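Local coordinates for conserved hypothetical protein (Bacteroides thetaiotaomicron, PDB 2FB0) that is of unknown function but belongs to the antibiotic biosynthesis monooxygenase family and is possibly an oxidoreductase, at residues Ile5-Phe10 and Ile55-Gln60. Sequence-based numbering, arbitrary orientation.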
ATOM      1  N   ILE A   5       9.638 -10.630  -2.916  0.50 25.49           N
ATOM      2  CA  ILE A   5       8.731 -10.020  -3.882  0.50 24.33           C
ATOM      3  C   ILE A   5       7.705  -9.180  -3.141  0.50 23.66           C
ATOM      4  O   ILE A   5       7.081  -9.646  -2.183  0.50 23.50           O
ATOM      5  CB  ILE A   5       8.013 -11.091  -4.746  0.50 24.48           C
ATOM      6  CG1 ILE A   5       9.015 -11.796  -5.667  0.50 24.50           C
ATOM      7  CG2 ILE A   5       6.872 -10.470  -5.569  0.50 24.20           C
ATOM      8  CD1 ILE A   5       8.459 -13.039  -6.338  0.50 24.07           C
ATOM      9  N   ARG A   6       7.548  -7.942  -3.590  1.00 22.66           N
ATOM     10  CA  ARG A   6       6.520  -7.050  -3.073  1.00 22.31           C
ATOM     11  C   ARG A   6       5.369  -6.979  -4.081  1.00 22.18           C
ATOM     12  O   ARG A   6       5.590  -6.699  -5.262  1.00 22.18           O
ATOM     13  CB  ARG A   6       7.103  -5.649  -2.811  1.00 21.72           C
ATOM     14  CG  ARG A   6       6.061  -4.532  -2.552  1.00 20.96           C
ATOM     15  CD  ARG A   6       5.176  -4.777  -1.308  1.00 20.16           C
ATOM     16  NE  ARG A   6       5.954  -5.236  -0.151  1.00 20.76           N
ATOM     17  CZ  ARG A   6       6.690  -4.432   0.619  1.00 22.22           C
ATOM     18  NH1 ARG A   6       6.721  -3.117   0.382  1.00 20.03           N
ATOM     19  NH2 ARG A   6       7.373  -4.937   1.653  1.00 21.58           N
ATOM     20  N   LEU A   7       4.147  -7.232  -3.612  1.00 22.05           N
ATOM     21  CA  LEU A   7       2.949  -6.981  -4.426  1.00 22.02           C
ATOM     22  C   LEU A   7       2.159  -5.815  -3.868  1.00 21.65           C
ATOM     23  O   LEU A   7       1.984  -5.703  -2.652  1.00 21.62           O
ATOM     24  CB  LEU A   7       2.038  -8.218  -4.515  1.00 22.00           C
ATOM     25  CG  LEU A   7       2.613  -9.567  -4.978  1.00 22.77           C
ATOM     26  CD1 LEU A   7       1.492 -10.584  -5.120  1.00 23.43           C
ATOM     27  CD2 LEU A   7       3.322  -9.420  -6.299  1.00 23.31           C
ATOM     28  N   ASN A   8       1.720  -4.940  -4.768  1.00 20.77           N
ATOM     29  CA  ASN A   8       0.719  -3.928  -4.487  1.00 21.00           C
ATOM     30  C   ASN A   8      -0.496  -4.230  -5.367  1.00 21.27           C
ATOM     31  O   ASN A   8      -0.423  -4.120  -6.595  1.00 20.33           O
ATOM     32  CB  ASN A   8       1.234  -2.523  -4.815  1.00 20.17           C
ATOM     33  CG  ASN A   8       2.396  -2.060  -3.907  1.00 21.25           C
ATOM     34  OD1 ASN A   8       2.705  -2.673  -2.866  1.00 22.68           O
ATOM     35  ND2 ASN A   8       3.040  -0.979  -4.309  1.00 16.58           N
ATOM     36  N   VAL A   9      -1.604  -4.606  -4.739  1.00 21.70           N
ATOM     37  CA  VAL A   9      -2.801  -5.014  -5.471  1.00 22.13           C
ATOM     38  C   VAL A   9      -3.889  -3.990  -5.193  1.00 22.16           C
ATOM     39  O   VAL A   9      -4.399  -3.905  -4.077  1.00 21.90           O
ATOM     40  CB  VAL A   9      -3.254  -6.436  -5.073  1.00 22.72           C
ATOM     41  CG1 VAL A   9      -4.493  -6.859  -5.885  1.00 22.11           C
ATOM     42  CG2 VAL A   9      -2.111  -7.460  -5.287  1.00 21.25           C
ATOM     43  N   PHE A  10      -4.190  -3.177  -6.199  1.00 22.02           N
ATOM     44  CA  PHE A  10      -5.157  -2.092  -6.061  1.00 23.44           C
ATOM     45  C   PHE A  10      -6.530  -2.596  -6.448  1.00 23.70           C
ATOM     46  O   PHE A  10      -6.671  -3.321  -7.427  1.00 24.13           O
ATOM     47  CB  PHE A  10      -4.740  -0.890  -6.905  1.00 23.34           C
ATOM     48  CG  PHE A  10      -3.363  -0.379  -6.561  1.00 24.32           C
ATOM     49  CD1 PHE A  10      -3.183   0.496  -5.497  1.00 24.44           C
ATOM     50  CD2 PHE A  10      -2.253  -0.801  -7.282  1.00 25.29           C
ATOM     51  CE1 PHE A  10      -1.913   0.953  -5.160  1.00 26.14           C
ATOM     52  CE2 PHE A  10      -0.966  -0.345  -6.954  1.00 26.41           C
ATOM     53  CZ  PHE A  10      -0.804   0.536  -5.882  1.00 24.68           C
ATOM     54  N   ILE A  55      -4.101  -4.207  -1.391  1.00 24.93           N
ATOM     55  CA  ILE A  55      -3.513  -5.312  -0.663  1.00 24.54           C
ATOM     56  C   ILE A  55      -2.011  -5.194  -0.873  1.00 24.71           C
ATOM     57  O   ILE A  55      -1.538  -5.100  -2.008  1.00 24.32           O
ATOM     58  CB  ILE A  55      -4.029  -6.690  -1.148  1.00 24.90           C
ATOM     59  CG1 ILE A  55      -5.566  -6.757  -1.076  1.00 24.39           C
ATOM     60  CG2 ILE A  55      -3.453  -7.801  -0.273  1.00 22.81           C
ATOM     61  CD1 ILE A  55      -6.170  -8.040  -1.709  1.00 24.70           C
ATOM     62  N   CYS A  56      -1.281  -5.122   0.234  1.00 24.54           N
ATOM     63  CA  CYS A  56       0.171  -5.072   0.210  1.00 24.21           C
ATOM     64  C   CYS A  56       0.703  -6.413   0.701  1.00 23.67           C
ATOM     65  O   CYS A  56       0.288  -6.900   1.750  1.00 24.08           O
ATOM     66  CB  CYS A  56       0.678  -3.947   1.115  1.00 24.49           C
ATOM     67  SG  CYS A  56       2.421  -3.570   0.833  1.00 25.63           S
ATOM     68  N   GLU A  57       1.608  -7.018  -0.061  1.00 23.00           N
ATOM     69  CA  GLU A  57       2.101  -8.348   0.268  1.00 23.00           C
ATOM     70  C   GLU A  57       3.599  -8.386   0.119  1.00 22.85           C
ATOM     71  O   GLU A  57       4.148  -7.711  -0.734  1.00 22.72           O
ATOM     72  CB  GLU A  57       1.496  -9.402  -0.669  1.00 23.24           C
ATOM     73  CG  GLU A  57       0.010  -9.212  -0.881  1.00 23.40           C
ATOM     74  CD  GLU A  57      -0.577 -10.114  -1.939  1.00 25.10           C
ATOM     75  OE1 GLU A  57      -0.029 -11.203  -2.202  1.00 24.72           O
ATOM     76  OE2 GLU A  57      -1.619  -9.720  -2.495  1.00 25.00           O
ATOM     77  N   THR A  58       4.251  -9.202   0.943  1.00 22.28           N
ATOM     78  CA  THR A  58       5.649  -9.530   0.725  1.00 21.99           C
ATOM     79  C   THR A  58       5.811 -11.040   0.767  1.00 22.67           C
ATOM     80  O   THR A  58       5.378 -11.698   1.719  1.00 22.22           O
ATOM     81  CB  THR A  58       6.560  -8.877   1.773  1.00 21.67           C
ATOM     82  OG1 THR A  58       6.253  -7.486   1.840  1.00 21.26           O
ATOM     83  CG2 THR A  58       8.049  -9.068   1.417  1.00 21.07           C
ATOM     84  N   TRP A  59       6.438 -11.570  -0.278  1.00 23.62           N
ATOM     85  CA  TRP A  59       6.647 -12.999  -0.437  1.00 24.38           C
ATOM     86  C   TRP A  59       8.130 -13.289  -0.401  1.00 25.08           C
ATOM     87  O   TRP A  59       8.931 -12.513  -0.922  1.00 24.68           O
ATOM     88  CB  TRP A  59       5.990 -13.514  -1.731  1.00 24.07           C
ATOM     89  CG  TRP A  59       4.508 -13.448  -1.571  1.00 25.06           C
ATOM     90  CD1 TRP A  59       3.681 -12.421  -1.944  1.00 24.19           C
ATOM     91  CD2 TRP A  59       3.688 -14.399  -0.891  1.00 24.37           C
ATOM     92  NE1 TRP A  59       2.386 -12.692  -1.551  1.00 24.17           N
ATOM     93  CE2 TRP A  59       2.367 -13.900  -0.905  1.00 24.68           C
ATOM     94  CE3 TRP A  59       3.942 -15.636  -0.275  1.00 25.32           C
ATOM     95  CZ2 TRP A  59       1.301 -14.598  -0.338  1.00 24.35           C
ATOM     96  CZ3 TRP A  59       2.882 -16.326   0.288  1.00 24.33           C
ATOM     97  CH2 TRP A  59       1.580 -15.802   0.260  1.00 25.03           C
ATOM     98  N   GLN A  60       8.491 -14.397   0.245  1.00 26.33           N
ATOM     99  CA  GLN A  60       9.902 -14.749   0.412  1.00 26.98           C
ATOM    100  C   GLN A  60      10.635 -14.880  -0.910  1.00 27.39           C
ATOM    101  O   GLN A  60      11.795 -14.484  -1.029  1.00 27.36           O
ATOM    102  CB  GLN A  60      10.060 -16.046   1.212  1.00 27.30           C
ATOM    103  CG  GLN A  60      11.516 -16.267   1.641  1.00 28.19           C
ATOM    104  CD  GLN A  60      11.706 -17.492   2.500  1.00 31.48           C
ATOM    105  OE1 GLN A  60      10.864 -17.815   3.347  1.00 32.38           O
ATOM    106  NE2 GLN A  60      12.813 -18.195   2.279  1.00 30.06           N
TER
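Ile5 and Trp59 face each other as a hydrogen-bonded pair of two antiparallel strands, 5-12 and 52-59. Their backbones exchange two bonds, Ile5 N to Trp59 O and Trp59 N to Ile5 O, both 2.8 Å. Leu7 with Glu57 and Val9 with Ile55 repeat this pattern. Val9 CB meets Ile55 CB at 4.0 Å on the same face as Ile5. The Glu57 and Leu7 side chains cross at a slant, with Glu57 OE1 3.3 Å from Leu7 CD1, while Glu57 OE2 is 3.6 Å from Val9 CG2. The indole of Trp59 holds this carboxylate: NE1 donates a nearly straight bond (2.9 Å, 171°) to the anti lone pair of Glu57 OE1, close to the ring plane. A bound acetate ion, probably from the crystallisation liquor, lies next to the Glu57 side chain; such an ion can mark a pocket. On the other face, Arg6 grips Thr58 OG1 side-on with NE and NH2, the latter at 2.8 Å. Arg6 NH2 also forms a salt bridge with Glu90 of the second subunit. Strands 5-12 and 52-59 are the inner two of a four-stranded antiparallel sheet, consistent with the dimeric alpha-beta barrel clan. Strand 86-93 lies beside 5-12 and strand 38-46 beside 52-59, and helix 62-68 packs on Ile5, Leu7 and Trp59.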